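Local coordinates for xylanase Y (PDB 1WU4), which hydrolyses xylooligosaccharides of three or more units, releasing xylose from the reducing end with inversion of anomeric configuration, at residues P242-Y247 against K255-F260. The protein carries 1 engineered substitution. Residues are numbered along the deposited sequence; the frame is centred on the assembly and turned at random.
Sequences PEYAYY and KGYGHF
Y244 and Y257 stack face to face in an offset arrangement and point the same way. Their ring centroids lie 4.0 Å apart and the planes are only 6° from parallel. The shift puts Y257 CB over the Y244 ring, a CH-pi contact 3.4 Å from the centroid. At the other end, Y244 OH sits over the centre of the Y257 ring. Both side chains hold CG anti to the carbonyl carbon, yet chi2 differs by about 90° between them. An alanine in place of Y244 would probably leave one face of Y257 uncovered and that ring freer to turn.

One backbone bond joins the stacked residues: Y244 N donates to Y257 O at 2.9 Å. E243 N makes a weak hydrogen bond to H259 O, and P242 CA adds a CH...O contact to the same oxygen.

The E243 carboxylate crosses beside Y257, with OE1 3.5 Å from Y257 CD1. One water donates to E243 OE1 and G256 O and accepts from H259 N. E243 OE2 takes the backbone N-H of D263, probably the catalytic proton acceptor. The loop between strand 245-246 and helix 265-278 thus folds back on the residues leading into the strand, beside the probable catalytic site of a family 8 (alpha/alpha)6 barrel.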
loop_
_atom_site.group_PDB
_atom_site.type_symbol
_atom_site.label_atom_id
_atom_site.label_comp_id
_atom_site.label_asym_id
_atom_site.label_seq_id
_atom_site.Cartn_x
_atom_site.Cartn_y
_atom_site.Cartn_z
ATOM N N PRO A 242 8.110 3.816 -13.015
ATOM C CA PRO A 242 8.234 5.227 -12.644
ATOM C C PRO A 242 7.247 5.551 -11.529
ATOM O O PRO A 242 6.295 4.800 -11.304
ATOM C CB PRO A 242 7.887 5.951 -13.939
ATOM C CG PRO A 242 6.829 5.055 -14.527
ATOM C CD PRO A 242 7.419 3.672 -14.311
ATOM N N GLU A 243 7.470 6.657 -10.828
ATOM C CA GLU A 243 6.558 7.050 -9.760
ATOM C C GLU A 243 5.204 7.456 -10.349
ATOM O O GLU A 243 4.161 7.005 -9.879
ATOM C CB GLU A 243 7.164 8.185 -8.941
ATOM C CG GLU A 243 8.360 7.740 -8.123
ATOM C CD GLU A 243 8.882 8.831 -7.220
ATOM O OE1 GLU A 243 9.468 9.804 -7.739
ATOM O OE2 GLU A 243 8.698 8.716 -5.989
ATOM N N TYR A 244 5.226 8.318 -11.365
ATOM C CA TYR A 244 4.004 8.738 -12.056
ATOM C C TYR A 244 4.125 8.258 -13.500
ATOM O O TYR A 244 5.221 8.241 -14.066
ATOM C CB TYR A 244 3.845 10.260 -12.112
ATOM C CG TYR A 244 3.643 11.007 -10.811
ATOM C CD1 TYR A 244 3.615 10.354 -9.578
ATOM C CD2 TYR A 244 3.531 12.394 -10.825
ATOM C CE1 TYR A 244 3.488 11.085 -8.383
ATOM C CE2 TYR A 244 3.405 13.124 -9.653
ATOM C CZ TYR A 244 3.388 12.468 -8.439
ATOM O OH TYR A 244 3.298 13.220 -7.286
ATOM N N ALA A 245 3.000 7.895 -14.100
ATOM C CA ALA A 245 3.004 7.441 -15.483
ATOM C C ALA A 245 1.701 7.843 -16.152
ATOM O O ALA A 245 0.656 7.918 -15.507
ATOM C CB ALA A 245 3.177 5.930 -15.547
ATOM N N TYR A 246 1.767 8.119 -17.447
ATOM C CA TYR A 246 0.577 8.478 -18.199
ATOM C C TYR A 246 -0.236 7.202 -18.378
ATOM O O TYR A 246 0.243 6.108 -18.073
ATOM C CB TYR A 246 0.979 9.037 -19.564
ATOM C CG TYR A 246 1.753 10.328 -19.480
ATOM C CD1 TYR A 246 1.152 11.493 -19.000
ATOM C CD2 TYR A 246 3.091 10.391 -19.872
ATOM C CE1 TYR A 246 1.862 12.685 -18.914
ATOM C CE2 TYR A 246 3.811 11.580 -19.789
ATOM C CZ TYR A 246 3.191 12.723 -19.310
ATOM O OH TYR A 246 3.899 13.904 -19.239
ATOM N N TYR A 247 -1.466 7.329 -18.866
ATOM C CA TYR A 247 -2.279 6.139 -19.076
ATOM C C TYR A 247 -1.633 5.249 -20.132
ATOM O O TYR A 247 -1.850 4.039 -20.136
ATOM C CB TYR A 247 -3.699 6.500 -19.522
ATOM C CG TYR A 247 -4.527 7.224 -18.483
ATOM C CD1 TYR A 247 -4.470 6.867 -17.134
ATOM C CD2 TYR A 247 -5.411 8.233 -18.860
ATOM C CE1 TYR A 247 -5.276 7.500 -16.186
ATOM C CE2 TYR A 247 -6.221 8.868 -17.924
ATOM C CZ TYR A 247 -6.150 8.499 -16.591
ATOM O OH TYR A 247 -6.960 9.126 -15.669
ATOM N N LYS A 255 7.283 16.884 -13.422
ATOM C CA LYS A 255 7.724 17.461 -12.159
ATOM C C LYS A 255 8.766 16.605 -11.444
ATOM O O LYS A 255 8.966 16.734 -10.236
ATOM C CB LYS A 255 6.520 17.702 -11.243
ATOM C CG LYS A 255 5.550 18.758 -11.763
ATOM C CD LYS A 255 6.250 20.096 -11.954
ATOM C CE LYS A 255 5.313 21.142 -12.532
ATOM N NZ LYS A 255 6.025 22.419 -12.812
ATOM N N GLY A 256 9.424 15.726 -12.195
ATOM C CA GLY A 256 10.462 14.886 -11.620
ATOM C C GLY A 256 10.062 13.515 -11.103
ATOM O O GLY A 256 10.896 12.805 -10.544
ATOM N N TYR A 257 8.806 13.132 -11.300
ATOM C CA TYR A 257 8.310 11.841 -10.826
ATOM C C TYR A 257 8.356 10.722 -11.866
ATOM O O TYR A 257 7.709 9.689 -11.698
ATOM C CB TYR A 257 6.873 12.001 -10.319
ATOM C CG TYR A 257 6.762 12.819 -9.056
ATOM C CD1 TYR A 257 6.887 12.220 -7.803
ATOM C CD2 TYR A 257 6.551 14.196 -9.113
ATOM C CE1 TYR A 257 6.801 12.976 -6.634
ATOM C CE2 TYR A 257 6.463 14.962 -7.948
ATOM C CZ TYR A 257 6.589 14.344 -6.715
ATOM O OH TYR A 257 6.496 15.096 -5.564
ATOM N N GLY A 258 9.132 10.909 -12.926
ATOM C CA GLY A 258 9.197 9.890 -13.959
ATOM C C GLY A 258 10.284 8.842 -13.818
ATOM O O GLY A 258 10.584 8.144 -14.784
ATOM N N HIS A 259 10.856 8.696 -12.627
ATOM C CA HIS A 259 11.929 7.730 -12.425
ATOM C C HIS A 259 11.617 6.717 -11.330
ATOM O O HIS A 259 10.534 6.741 -10.738
ATOM C CB HIS A 259 13.220 8.488 -12.106
ATOM C CG HIS A 259 13.489 9.620 -13.047
ATOM N ND1 HIS A 259 13.709 9.427 -14.394
ATOM C CD2 HIS A 259 13.508 10.958 -12.851
ATOM C CE1 HIS A 259 13.850 10.600 -14.988
ATOM N NE2 HIS A 259 13.731 11.545 -14.073
ATOM N N PHE A 260 12.558 5.810 -11.084
ATOM C CA PHE A 260 12.379 4.797 -10.051
ATOM C C PHE A 260 12.818 5.405 -8.730
ATOM O O PHE A 260 14.013 5.580 -8.477
ATOM C CB PHE A 260 13.219 3.552 -10.346
ATOM C CG PHE A 260 12.953 2.412 -9.401
ATOM C CD1 PHE A 260 11.763 1.694 -9.478
ATOM C CD2 PHE A 260 13.880 2.067 -8.424
ATOM C CE1 PHE A 260 11.498 0.651 -8.596
ATOM C CE2 PHE A 260 13.624 1.025 -7.535
ATOM C CZ PHE A 260 12.430 0.315 -7.623
HETATM O O HOH W 1 11.069 10.060 -10.059
#